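Local coordinates for sorbitol dehydrogenase (Gluconobacter oxydans, PDB 5ITG), which probably oxidises D-sorbitol to L-sorbose, using a nicotinamide cofactor as the hydride acceptor, at residues 26-31 with 123-128; 179-184 with 269-274; 223-228 with 285-290; 263-268 with 281-286. All blocks are in the same frame, centred on the assembly; numbering follows the deposited sequence.

Overall arrangement
The four contacts run from the Rossmann sheet out to the beginning of helix 288-312. Interaction 1 pairs two central parallel strands. Interaction 2, its centre about 10 Å away, touches it where the Thr184 backbone probably bonds to Arg124 and Val126. Loop 269-274 then leads to interaction 4, linked to it by a salt bridge of 2.8 Å from Arg273 NE to Asp267 OD1. Interactions 3 and 4 share Gly285 and Asp286, have centres about 6 Å apart and involve one three-stranded sheet. The structure is substrate-free; the end of strand 26-31 at the glycine-rich turn is the probable cofactor side, and interaction 3 lies about 19 Å from interaction 1, centre to centre.

Interaction 1 (26-31 with 123-128); sequences PGIVHF and IRIVSM
His30 meets Ser127 with the edge of its imidazole: ND1 donates to OG over 2.9 Å at an N-H...O angle of 160°, and the hydroxyl oxygen lies practically in the ring plane. With CG anti to the backbone N (chi1 -178°), the ring leans toward the neighbouring strand, and its CE1 comes within 3.5 Å of Met128 CA. Ser127 OG is also bonded to Glu41, while His30 NE2 pairs with Thr129 and Phe37 stacks on the ring. A leucine in place of His30 would probably cost Ser127 OG and Thr129 OG1 one bond each, leaving Ser127 with Glu41, and deprive Phe37 of the ring it stacks on. The same face carries Ile28 and Ile125, which flank each other. On the reverse face Phe31 presents its rim to Val126, CE2 lying 4.0 Å from CG1, beneath helix 164-177. Backbone bonds join the strands here, among them Phe31 N to Ser127 O at 3.0 Å. Toward residue 26 the contact reaches its solvent side at the partly exposed Pro26 and Arg124, though Ile123 still packs closely. Gly27 O takes Arg124 N at 3.0 Å and, weakly, Ile125 N; the CD1 of Ile123 curls back to 3.5 Å from Gly27 C and lies 4.1 Å from Pro26 CB. Strand 56-61 flanks 26-31 on its other edge and strand 184-187 flanks 125-128, a strand order characteristic of the Rossmann fold, in which the first strand runs into a glycine-rich turn, here at Gly32.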
loop_
_atom_site.group_PDB
_atom_site.type_symbol
_atom_site.label_atom_id
_atom_site.label_comp_id
_atom_site.label_asym_id
_atom_site.label_seq_id
_atom_site.Cartn_x
_atom_site.Cartn_y
_atom_site.Cartn_z
ATOM N N PRO A 26 -25.064 7.903 -2.770
ATOM C CA PRO A 26 -23.707 8.392 -2.478
ATOM C C PRO A 26 -23.460 8.878 -1.044
ATOM O O PRO A 26 -24.235 9.667 -0.496
ATOM C CB PRO A 26 -23.517 9.518 -3.495
ATOM C CG PRO A 26 -24.398 9.099 -4.640
ATOM C CD PRO A 26 -25.637 8.628 -3.920
ATOM N N GLY A 27 -22.366 8.404 -0.449
ATOM C CA GLY A 27 -22.006 8.805 0.899
ATOM C C GLY A 27 -20.518 9.101 0.992
ATOM O O GLY A 27 -20.034 9.653 1.985
ATOM N N ILE A 28 -19.794 8.731 -0.059
ATOM C CA ILE A 28 -18.348 8.916 -0.125
ATOM C C ILE A 28 -17.919 9.473 -1.479
ATOM O O ILE A 28 -18.441 9.065 -2.521
ATOM C CB ILE A 28 -17.605 7.557 0.040
ATOM C CG1 ILE A 28 -18.036 6.871 1.334
ATOM C CG2 ILE A 28 -16.088 7.776 0.022
ATOM C CD1 ILE A 28 -17.631 5.407 1.392
ATOM N N VAL A 29 -16.980 10.409 -1.458
ATOM C CA VAL A 29 -16.418 10.948 -2.690
ATOM C C VAL A 29 -14.967 10.487 -2.651
ATOM O O VAL A 29 -14.276 10.696 -1.652
ATOM C CB VAL A 29 -16.462 12.485 -2.736
ATOM C CG1 VAL A 29 -15.531 12.998 -3.838
ATOM C CG2 VAL A 29 -17.880 12.949 -3.003
ATOM N N HIS A 30 -14.510 9.848 -3.723
ATOM C CA HIS A 30 -13.136 9.351 -3.775
ATOM C C HIS A 30 -12.291 10.005 -4.856
ATOM O O HIS A 30 -12.677 10.027 -6.023
ATOM C CB HIS A 30 -13.122 7.841 -4.018
ATOM C CG HIS A 30 -11.749 7.252 -4.030
ATOM N ND1 HIS A 30 -11.053 6.966 -2.874
ATOM C CD2 HIS A 30 -10.918 6.947 -5.054
ATOM C CE1 HIS A 30 -9.852 6.514 -3.188
ATOM N NE2 HIS A 30 -9.744 6.494 -4.503
ATOM N N PHE A 31 -11.127 10.509 -4.460
ATOM C CA PHE A 31 -10.191 11.143 -5.386
ATOM C C PHE A 31 -9.120 10.137 -5.807
ATOM O O PHE A 31 -8.451 9.549 -4.963
ATOM C CB PHE A 31 -9.520 12.346 -4.718
ATOM C CG PHE A 31 -10.362 13.596 -4.720
ATOM C CD1 PHE A 31 -10.435 14.396 -5.858
ATOM C CD2 PHE A 31 -11.081 13.973 -3.589
ATOM C CE1 PHE A 31 -11.212 15.558 -5.872
ATOM C CE2 PHE A 31 -11.864 15.135 -3.592
ATOM C CZ PHE A 31 -11.928 15.928 -4.739
ATOM N N ILE A 123 -22.765 13.262 1.810
ATOM C CA ILE A 123 -21.358 12.909 1.642
ATOM C C ILE A 123 -20.689 13.170 2.987
ATOM O O ILE A 123 -20.491 14.318 3.383
ATOM C CB ILE A 123 -20.700 13.759 0.542
ATOM C CG1 ILE A 123 -21.252 13.337 -0.822
ATOM C CG2 ILE A 123 -19.188 13.622 0.597
ATOM C CD1 ILE A 123 -21.131 11.843 -1.106
ATOM N N ARG A 124 -20.361 12.094 3.692
ATOM C CA ARG A 124 -19.761 12.200 5.016
ATOM C C ARG A 124 -18.294 11.778 5.086
ATOM O O ARG A 124 -17.627 11.951 6.112
ATOM C CB ARG A 124 -20.605 11.389 5.994
ATOM C CG ARG A 124 -22.034 11.908 6.102
ATOM C CD ARG A 124 -22.891 11.035 7.002
ATOM N NE ARG A 124 -23.508 9.922 6.290
ATOM C CZ ARG A 124 -24.137 8.914 6.888
ATOM N NH1 ARG A 124 -24.227 8.875 8.213
ATOM N NH2 ARG A 124 -24.683 7.949 6.162
ATOM N N ILE A 125 -17.793 11.223 3.990
ATOM C CA ILE A 125 -16.401 10.803 3.916
ATOM C C ILE A 125 -15.810 11.150 2.562
ATOM O O ILE A 125 -16.438 10.946 1.527
ATOM C CB ILE A 125 -16.242 9.276 4.098
ATOM C CG1 ILE A 125 -16.611 8.872 5.530
ATOM C CG2 ILE A 125 -14.795 8.868 3.794
ATOM C CD1 ILE A 125 -16.671 7.366 5.729
ATOM N N VAL A 126 -14.598 11.677 2.583
ATOM C CA VAL A 126 -13.881 12.002 1.363
ATOM C C VAL A 126 -12.598 11.171 1.408
ATOM O O VAL A 126 -11.698 11.457 2.194
ATOM C CB VAL A 126 -13.531 13.506 1.295
ATOM C CG1 VAL A 126 -12.690 13.784 0.059
ATOM C CG2 VAL A 126 -14.810 14.333 1.261
ATOM N N SER A 127 -12.523 10.130 0.590
ATOM C CA SER A 127 -11.343 9.270 0.581
ATOM C C SER A 127 -10.443 9.568 -0.604
ATOM O O SER A 127 -10.821 10.322 -1.503
ATOM C CB SER A 127 -11.762 7.790 0.588
ATOM O OG SER A 127 -12.593 7.461 -0.512
HETATM N N MSE A 128 -9.244 8.992 -0.606
HETATM C CA MSE A 128 -8.313 9.242 -1.695
HETATM C C MSE A 128 -7.142 8.263 -1.778
HETATM O O MSE A 128 -6.696 7.707 -0.776
HETATM C CB MSE A 128 -7.757 10.663 -1.557
HETATM C CG MSE A 128 -6.956 10.857 -0.274
HETATM SE SE MSE A 128 -6.724 12.704 0.253
HETATM C CE MSE A 128 -8.601 13.130 0.518
#

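Interaction 2 (179-184 with 269-274); sequences GGKAFT and FADGRP
Lys181 reaches across to Asp271 in a salt bridge, NZ lying 2.9 Å from OD1. The ammonium comes from the syn side but 32° out of the carboxylate plane, and the lysine chain, bent at chi3 (-67°), also brings CE to 3.2 Å from Asp271 OD2. That second oxygen accepts from a water which donates to Ala182 O as well, so both carboxylate oxygens tie the loop 269-274 to the residues ahead of strand 184-187. This is the connection between helix 164-177, closed by a Schellman motif at Gly179, and a parallel strand of the Rossmann domain, with the second loop laid alongside it. Direct hydrogen bonding centres on Thr184: its OG1 accepts from Ala270 N at 2.8 Å, with an N-H...O angle of 154°. The same hydroxyl donates to another water, 2.6 Å from OG1, which also accepts from Asp271 N and gives a proton to Gly272 O; Thr184 OG1 is bonded to Thr222 besides. Van der Waals contact comes from the other branch of Thr184 and from Ala270. The threonine CG2, anti to the backbone N, sits 3.6 Å from Phe269 CD2, the two side chains crossing at a slant, while Arg273 CB covers the rim of one face of that ring. The methyl of Ala270 rests 3.8 Å from Ala182 O and equally far from Phe183 O.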
loop_
_atom_site.group_PDB
_atom_site.type_symbol
_atom_site.label_atom_id
_atom_site.label_comp_id
_atom_site.label_asym_id
_atom_site.label_seq_id
_atom_site.Cartn_x
_atom_site.Cartn_y
_atom_site.Cartn_z
ATOM N N GLY A 179 -23.582 26.320 7.306
ATOM C CA GLY A 179 -24.120 25.670 8.484
ATOM C C GLY A 179 -24.078 24.152 8.440
ATOM O O GLY A 179 -24.711 23.488 9.263
ATOM N N GLY A 180 -23.341 23.599 7.480
ATOM C CA GLY A 180 -23.233 22.154 7.364
ATOM C C GLY A 180 -22.195 21.583 8.310
ATOM O O GLY A 180 -21.677 22.294 9.166
ATOM N N LYS A 181 -21.883 20.298 8.157
ATOM C CA LYS A 181 -20.902 19.641 9.016
ATOM C C LYS A 181 -19.639 19.237 8.260
ATOM O O LYS A 181 -19.659 19.073 7.041
ATOM C CB LYS A 181 -21.531 18.405 9.664
ATOM C CG LYS A 181 -22.637 18.735 10.653
ATOM C CD LYS A 181 -23.258 17.493 11.259
ATOM C CE LYS A 181 -24.018 16.685 10.226
ATOM N NZ LYS A 181 -24.726 15.536 10.861
ATOM N N ALA A 182 -18.534 19.089 8.984
ATOM C CA ALA A 182 -17.279 18.686 8.353
ATOM C C ALA A 182 -17.379 17.211 8.013
ATOM O O ALA A 182 -18.166 16.483 8.613
ATOM C CB ALA A 182 -16.101 18.921 9.306
ATOM N N PHE A 183 -16.607 16.767 7.032
ATOM C CA PHE A 183 -16.607 15.350 6.692
ATOM C C PHE A 183 -15.277 14.742 7.123
ATOM O O PHE A 183 -14.382 15.450 7.585
ATOM C CB PHE A 183 -16.840 15.123 5.185
ATOM C CG PHE A 183 -16.014 16.002 4.283
ATOM C CD1 PHE A 183 -14.625 15.971 4.323
ATOM C CD2 PHE A 183 -16.637 16.843 3.360
ATOM C CE1 PHE A 183 -13.866 16.761 3.461
ATOM C CE2 PHE A 183 -15.884 17.638 2.493
ATOM C CZ PHE A 183 -14.500 17.596 2.545
ATOM N N THR A 184 -15.164 13.426 6.993
ATOM C CA THR A 184 -13.941 12.727 7.352
ATOM C C THR A 184 -13.006 12.652 6.146
ATOM O O THR A 184 -13.443 12.334 5.040
ATOM C CB THR A 184 -14.250 11.284 7.803
ATOM O OG1 THR A 184 -15.028 11.307 9.004
ATOM C CG2 THR A 184 -12.955 10.504 8.035
ATOM N N PHE A 269 -14.189 9.358 13.013
ATOM C CA PHE A 269 -14.987 9.927 11.940
ATOM C C PHE A 269 -15.765 11.154 12.407
ATOM O O PHE A 269 -16.319 11.175 13.505
ATOM C CB PHE A 269 -15.906 8.849 11.358
ATOM C CG PHE A 269 -15.165 7.818 10.544
ATOM C CD1 PHE A 269 -14.340 6.882 11.167
ATOM C CD2 PHE A 269 -15.196 7.857 9.151
ATOM C CE1 PHE A 269 -13.549 6.008 10.408
ATOM C CE2 PHE A 269 -14.410 6.990 8.389
ATOM C CZ PHE A 269 -13.586 6.067 9.019
ATOM N N ALA A 270 -15.774 12.181 11.566
ATOM C CA ALA A 270 -16.435 13.444 11.881
ATOM C C ALA A 270 -17.953 13.395 11.844
ATOM O O ALA A 270 -18.621 14.035 12.660
ATOM C CB ALA A 270 -15.937 14.534 10.935
ATOM N N ASP A 271 -18.504 12.641 10.904
ATOM C CA ASP A 271 -19.947 12.580 10.775
ATOM C C ASP A 271 -20.462 11.220 10.323
ATOM O O ASP A 271 -21.140 11.112 9.302
ATOM C CB ASP A 271 -20.400 13.678 9.806
ATOM C CG ASP A 271 -21.900 13.861 9.786
ATOM O OD1 ASP A 271 -22.548 13.556 10.809
ATOM O OD2 ASP A 271 -22.423 14.328 8.753
ATOM N N GLY A 272 -20.131 10.181 11.092
ATOM C CA GLY A 272 -20.590 8.844 10.766
ATOM C C GLY A 272 -19.731 8.081 9.774
ATOM O O GLY A 272 -18.888 8.654 9.081
ATOM N N ARG A 273 -19.961 6.775 9.706
ATOM C CA ARG A 273 -19.220 5.901 8.805
ATOM C C ARG A 273 -19.994 4.614 8.570
ATOM O O ARG A 273 -20.881 4.259 9.349
ATOM C CB ARG A 273 -17.864 5.535 9.409
ATOM C CG ARG A 273 -17.964 4.684 10.677
ATOM C CD ARG A 273 -16.621 4.050 11.018
ATOM N NE ARG A 273 -16.594 3.371 12.318
ATOM C CZ ARG A 273 -17.148 2.189 12.573
ATOM N NH1 ARG A 273 -17.791 1.526 11.619
ATOM N NH2 ARG A 273 -17.037 1.659 13.789
ATOM N N PRO A 274 -19.670 3.900 7.482
ATOM C CA PRO A 274 -20.347 2.639 7.168
ATOM C C PRO A 274 -19.984 1.612 8.245
ATOM O O PRO A 274 -19.012 1.797 8.981
ATOM C CB PRO A 274 -19.755 2.251 5.815
ATOM C CG PRO A 274 -19.292 3.551 5.231
ATOM C CD PRO A 274 -18.736 4.283 6.411
HETATM O O HOH W 1 -20.358 15.386 7.129
HETATM O O HOH W 2 -17.630 10.925 8.805
#

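Interaction 3 (223-228 with 285-290)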
loop_
_atom_site.group_PDB
_atom_site.type_symbol
_atom_site.label_atom_id
_atom_site.label_comp_id
_atom_site.label_asym_id
_atom_site.label_seq_id
_atom_site.Cartn_x
_atom_site.Cartn_y
_atom_site.Cartn_z
ATOM N N PHE A 223 -8.928 13.043 10.419
ATOM C CA PHE A 223 -7.971 12.453 9.474
ATOM C C PHE A 223 -7.437 11.129 10.040
ATOM O O PHE A 223 -6.247 11.012 10.359
ATOM C CB PHE A 223 -6.785 13.401 9.245
ATOM C CG PHE A 223 -7.174 14.771 8.754
ATOM C CD1 PHE A 223 -7.648 15.737 9.639
ATOM C CD2 PHE A 223 -7.065 15.094 7.403
ATOM C CE1 PHE A 223 -8.010 17.008 9.185
ATOM C CE2 PHE A 223 -7.423 16.362 6.938
ATOM C CZ PHE A 223 -7.897 17.320 7.832
ATOM N N PRO A 224 -8.304 10.109 10.135
ATOM C CA PRO A 224 -7.873 8.822 10.678
ATOM C C PRO A 224 -6.768 8.170 9.878
ATOM O O PRO A 224 -6.720 8.284 8.652
ATOM C CB PRO A 224 -9.155 7.994 10.659
ATOM C CG PRO A 224 -9.834 8.493 9.409
ATOM C CD PRO A 224 -9.651 10.000 9.541
ATOM N N ASN A 225 -5.875 7.490 10.587
ATOM C CA ASN A 225 -4.790 6.760 9.937
ATOM C C ASN A 225 -5.333 5.365 9.661
ATOM O O ASN A 225 -6.154 4.842 10.426
ATOM C CB ASN A 225 -3.584 6.632 10.859
ATOM C CG ASN A 225 -2.881 7.944 11.089
ATOM O OD1 ASN A 225 -2.307 8.530 10.172
ATOM N ND2 ASN A 225 -2.909 8.411 12.328
ATOM N N GLY A 226 -4.873 4.764 8.578
ATOM C CA GLY A 226 -5.317 3.427 8.253
ATOM C C GLY A 226 -4.175 2.635 7.658
ATOM O O GLY A 226 -3.282 3.196 7.020
HETATM N N MSE A 227 -4.198 1.324 7.860
HETATM C CA MSE A 227 -3.158 0.476 7.305
HETATM C C MSE A 227 -3.864 -0.348 6.235
HETATM O O MSE A 227 -4.860 -1.008 6.517
HETATM C CB MSE A 227 -2.597 -0.422 8.400
HETATM C CG MSE A 227 -1.195 -0.877 8.151
HETATM SE SE MSE A 227 -1.117 -2.716 8.558
HETATM C CE MSE A 227 -1.999 -3.240 6.925
ATOM N N VAL A 228 -3.372 -0.303 5.004
ATOM C CA VAL A 228 -4.038 -1.030 3.930
ATOM C C VAL A 228 -3.101 -1.993 3.206
ATOM O O VAL A 228 -1.905 -1.738 3.087
ATOM C CB VAL A 228 -4.625 -0.044 2.904
ATOM C CG1 VAL A 228 -5.571 0.939 3.610
ATOM C CG2 VAL A 228 -3.494 0.718 2.204
ATOM N N GLY A 285 -8.019 2.006 17.863
ATOM C CA GLY A 285 -7.819 3.329 18.425
ATOM C C GLY A 285 -6.531 3.943 17.895
ATOM O O GLY A 285 -6.443 5.158 17.694
ATOM N N ASP A 286 -5.534 3.099 17.644
ATOM C CA ASP A 286 -4.232 3.553 17.142
ATOM C C ASP A 286 -3.706 2.519 16.144
ATOM O O ASP A 286 -3.576 1.341 16.473
ATOM C CB ASP A 286 -3.248 3.690 18.311
ATOM C CG ASP A 286 -1.945 4.375 17.916
ATOM O OD1 ASP A 286 -1.480 4.191 16.771
ATOM O OD2 ASP A 286 -1.375 5.094 18.769
ATOM N N VAL A 287 -3.389 2.968 14.933
ATOM C CA VAL A 287 -2.903 2.085 13.876
ATOM C C VAL A 287 -1.446 1.634 14.032
ATOM O O VAL A 287 -1.020 0.663 13.402
ATOM C CB VAL A 287 -3.034 2.788 12.487
ATOM C CG1 VAL A 287 -1.913 3.815 12.319
ATOM C CG2 VAL A 287 -2.999 1.771 11.369
ATOM N N THR A 288 -0.692 2.328 14.875
ATOM C CA THR A 288 0.730 2.052 15.032
ATOM C C THR A 288 1.166 0.598 15.203
ATOM O O THR A 288 2.040 0.129 14.477
ATOM C CB THR A 288 1.312 2.911 16.170
ATOM O OG1 THR A 288 0.959 4.283 15.941
ATOM C CG2 THR A 288 2.835 2.797 16.198
ATOM N N ASP A 289 0.562 -0.125 16.138
ATOM C CA ASP A 289 0.950 -1.518 16.337
ATOM C C ASP A 289 0.763 -2.358 15.069
ATOM O O ASP A 289 1.648 -3.138 14.711
ATOM C CB ASP A 289 0.185 -2.129 17.511
ATOM C CG ASP A 289 0.584 -1.515 18.842
ATOM O OD1 ASP A 289 1.624 -0.821 18.896
ATOM O OD2 ASP A 289 -0.131 -1.732 19.840
ATOM N N TRP A 290 -0.357 -2.190 14.374
ATOM C CA TRP A 290 -0.578 -2.959 13.147
ATOM C C TRP A 290 0.413 -2.602 12.032
ATOM O O TRP A 290 0.833 -3.473 11.267
ATOM C CB TRP A 290 -2.021 -2.790 12.657
ATOM C CG TRP A 290 -2.897 -3.936 13.055
ATOM C CD1 TRP A 290 -3.964 -3.903 13.909
ATOM C CD2 TRP A 290 -2.789 -5.291 12.599
ATOM N NE1 TRP A 290 -4.528 -5.154 14.010
ATOM C CE2 TRP A 290 -3.826 -6.024 13.217
ATOM C CE3 TRP A 290 -1.916 -5.955 11.726
ATOM C CZ2 TRP A 290 -4.016 -7.392 12.988
ATOM C CZ3 TRP A 290 -2.106 -7.323 11.501
ATOM C CH2 TRP A 290 -3.146 -8.021 12.129
#
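Val287 spreads its two methyls over the start of strand 226-228 and the residue before it: CG1 lies 3.6 Å from Asn225 CB and CG2 lies 3.7 Å from Met227 CB. This packs the beginning of helix 288-312, which probably opens the C-terminal part, against an outer strand of a small three-stranded sheet, and so joins the Rossmann part of the chain to what follows it. Val287 holds CG1 in the crowded position between its backbone N and carbonyl carbon (chi1 77°), which sets CG2 anti to the N and lets the branch straddle Gly226, whose carbonyl carbon it also approaches. Asn225 contributes only its CB to the valine; its amide turns elsewhere, OD1 accepting from Asn196 N in helix 194-209. About a turn along from Val287, Trp290 O is approached to 3.4 Å by the selenium of Met227, a selenomethionine, which also lies 4.2 Å from Trp290 CB. Bends at chi2 and chi3 bring the selenium up to this carbonyl while its methyl turns away, and the indole itself leads off toward Pro345 and Met348. No hydrogen bond crosses between the two segments, so the seam is one of van der Waals contact. The helix start is held by Asp286, whose OD1 accepts from Thr288 N at 2.8 Å on its anti side and from Thr288 OG1 at 2.6 Å on its syn side.

Interaction 4 (263-268 with 281-286)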
loop_
_atom_site.group_PDB
_atom_site.type_symbol
_atom_site.label_atom_id
_atom_site.label_comp_id
_atom_site.label_asym_id
_atom_site.label_seq_id
_atom_site.Cartn_x
_atom_site.Cartn_y
_atom_site.Cartn_z
ATOM N N TRP A 263 -7.611 -4.275 6.105
ATOM C CA TRP A 263 -7.807 -2.853 6.299
ATOM C C TRP A 263 -7.973 -2.573 7.782
ATOM O O TRP A 263 -8.961 -2.976 8.390
ATOM C CB TRP A 263 -9.039 -2.365 5.540
ATOM C CG TRP A 263 -9.147 -0.865 5.463
ATOM C CD1 TRP A 263 -8.251 0.050 5.933
ATOM C CD2 TRP A 263 -10.212 -0.114 4.867
ATOM N NE1 TRP A 263 -8.693 1.330 5.670
ATOM C CE2 TRP A 263 -9.894 1.255 5.016
ATOM C CE3 TRP A 263 -11.406 -0.464 4.221
ATOM C CZ2 TRP A 263 -10.726 2.272 4.542
ATOM C CZ3 TRP A 263 -12.235 0.548 3.750
ATOM C CH2 TRP A 263 -11.889 1.899 3.914
ATOM N N VAL A 264 -6.979 -1.905 8.354
ATOM C CA VAL A 264 -7.006 -1.532 9.757
ATOM C C VAL A 264 -7.270 -0.036 9.726
ATOM O O VAL A 264 -6.554 0.714 9.072
ATOM C CB VAL A 264 -5.664 -1.848 10.430
ATOM C CG1 VAL A 264 -5.679 -1.369 11.871
ATOM C CG2 VAL A 264 -5.416 -3.362 10.377
ATOM N N LEU A 265 -8.297 0.401 10.438
ATOM C CA LEU A 265 -8.667 1.807 10.390
ATOM C C LEU A 265 -8.954 2.419 11.751
ATOM O O LEU A 265 -9.682 1.841 12.557
ATOM C CB LEU A 265 -9.899 1.920 9.487
ATOM C CG LEU A 265 -10.613 3.235 9.189
ATOM C CD1 LEU A 265 -9.727 4.130 8.340
ATOM C CD2 LEU A 265 -11.917 2.917 8.450
ATOM N N GLU A 266 -8.375 3.586 12.012
ATOM C CA GLU A 266 -8.623 4.271 13.273
ATOM C C GLU A 266 -10.065 4.770 13.222
ATOM O O GLU A 266 -10.501 5.348 12.221
ATOM C CB GLU A 266 -7.636 5.430 13.460
ATOM C CG GLU A 266 -6.241 4.952 13.872
ATOM C CD GLU A 266 -5.209 6.069 13.963
ATOM O OE1 GLU A 266 -5.496 7.212 13.541
ATOM O OE2 GLU A 266 -4.092 5.788 14.447
ATOM N N ASP A 267 -10.805 4.527 14.297
ATOM C CA ASP A 267 -12.209 4.915 14.367
ATOM C C ASP A 267 -12.362 6.374 14.775
ATOM O O ASP A 267 -12.770 6.675 15.898
ATOM C CB ASP A 267 -12.947 4.021 15.370
ATOM C CG ASP A 267 -14.435 3.915 15.074
ATOM O OD1 ASP A 267 -14.939 4.678 14.225
ATOM O OD2 ASP A 267 -15.104 3.070 15.689
ATOM N N GLN A 268 -12.025 7.278 13.861
ATOM C CA GLN A 268 -12.130 8.707 14.121
ATOM C C GLN A 268 -12.861 9.330 12.938
ATOM O O GLN A 268 -12.238 9.761 11.971
ATOM C CB GLN A 268 -10.738 9.330 14.253
ATOM C CG GLN A 268 -9.766 8.514 15.085
ATOM C CD GLN A 268 -8.355 9.070 15.052
ATOM O OE1 GLN A 268 -7.883 9.524 14.014
ATOM N NE2 GLN A 268 -7.667 9.018 16.186
ATOM N N VAL A 281 -13.268 -5.070 8.207
ATOM C CA VAL A 281 -12.363 -3.963 8.464
ATOM C C VAL A 281 -12.116 -3.991 9.966
ATOM O O VAL A 281 -13.052 -4.150 10.757
ATOM C CB VAL A 281 -12.977 -2.605 8.058
ATOM C CG1 VAL A 281 -12.009 -1.482 8.372
ATOM C CG2 VAL A 281 -13.304 -2.608 6.569
ATOM N N GLN A 282 -10.856 -3.852 10.355
ATOM C CA GLN A 282 -10.484 -3.889 11.762
ATOM C C GLN A 282 -10.376 -2.478 12.308
ATOM O O GLN A 282 -9.443 -1.744 11.991
ATOM C CB GLN A 282 -9.162 -4.657 11.913
ATOM C CG GLN A 282 -9.292 -6.142 11.522
ATOM C CD GLN A 282 -7.962 -6.829 11.186
ATOM O OE1 GLN A 282 -7.269 -6.441 10.243
ATOM N NE2 GLN A 282 -7.618 -7.867 11.949
HETATM N N MSE A 283 -11.356 -2.095 13.121
HETATM C CA MSE A 283 -11.382 -0.764 13.706
HETATM C C MSE A 283 -10.503 -0.735 14.949
HETATM O O MSE A 283 -10.574 -1.635 15.785
HETATM C CB MSE A 283 -12.825 -0.382 14.055
HETATM C CG MSE A 283 -13.402 0.751 13.204
HETATM SE SE MSE A 283 -13.401 0.440 11.290
HETATM C CE MSE A 283 -15.257 -0.070 11.064
ATOM N N VAL A 284 -9.668 0.295 15.068
ATOM C CA VAL A 284 -8.764 0.416 16.209
ATOM C C VAL A 284 -8.661 1.845 16.713
ATOM O O VAL A 284 -9.128 2.775 16.068
ATOM C CB VAL A 284 -7.333 -0.020 15.837
ATOM C CG1 VAL A 284 -7.328 -1.464 15.363
ATOM C CG2 VAL A 284 -6.781 0.904 14.743
ATOM N N GLY A 285 -8.019 2.006 17.863
ATOM C CA GLY A 285 -7.819 3.329 18.425
ATOM C C GLY A 285 -6.531 3.943 17.895
ATOM O O GLY A 285 -6.443 5.158 17.694
ATOM N N ASP A 286 -5.534 3.099 17.644
ATOM C CA ASP A 286 -4.232 3.553 17.142
ATOM C C ASP A 286 -3.706 2.519 16.144
ATOM O O ASP A 286 -3.576 1.341 16.473
ATOM C CB ASP A 286 -3.248 3.690 18.311
ATOM C CG ASP A 286 -1.945 4.375 17.916
ATOM O OD1 ASP A 286 -1.480 4.191 16.771
ATOM O OD2 ASP A 286 -1.375 5.094 18.769
HETATM O O HOH W 3 -8.953 -6.276 7.764
#
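Trp263 and Val281 run alongside each other in the same direction, with Val281 CG2 3.7 Å from CE3 of the indole. Val281 CG1 and Leu265 CD2 both rest above one face of the indole, each displaced toward its rim. Leu265 in turn runs beside the selenomethionine Met283, its CD2 4.1 Å from SE, so these four side chains form a continuous apolar row. The reverse face is turned differently: Val264 and Val284 meet at about a right angle, CG1 to CG2 3.8 Å, and Val264 CG2 also touches OE1 of Gln282, an oxygen bonded to Gln262. Between the faces the strands pair in parallel, Gln282 N giving to Trp263 O at 2.9 Å and Val284 N to Leu265 O. At the far end Glu266 extends beyond CG past Gly285, bringing OE2 to 3.8 Å from Asp286 OD1, a close approach of two like charges that is probably eased because OE2 accepts from Val287 N and OE1 from Asn225 N. An alanine in place of Glu266 would probably leave those two amides without their acceptor and weaken the tie between the sheet and the chain entering helix 288-312. Asp267 has its own counter-charge in Arg273. Strand 226-228 runs antiparallel along the other edge of 263-266, Trp290 of helix 288-312 packs on Val264 and Gln282, and helix 41-46 meets Trp263 and Val281 through Glu41 and Tyr44.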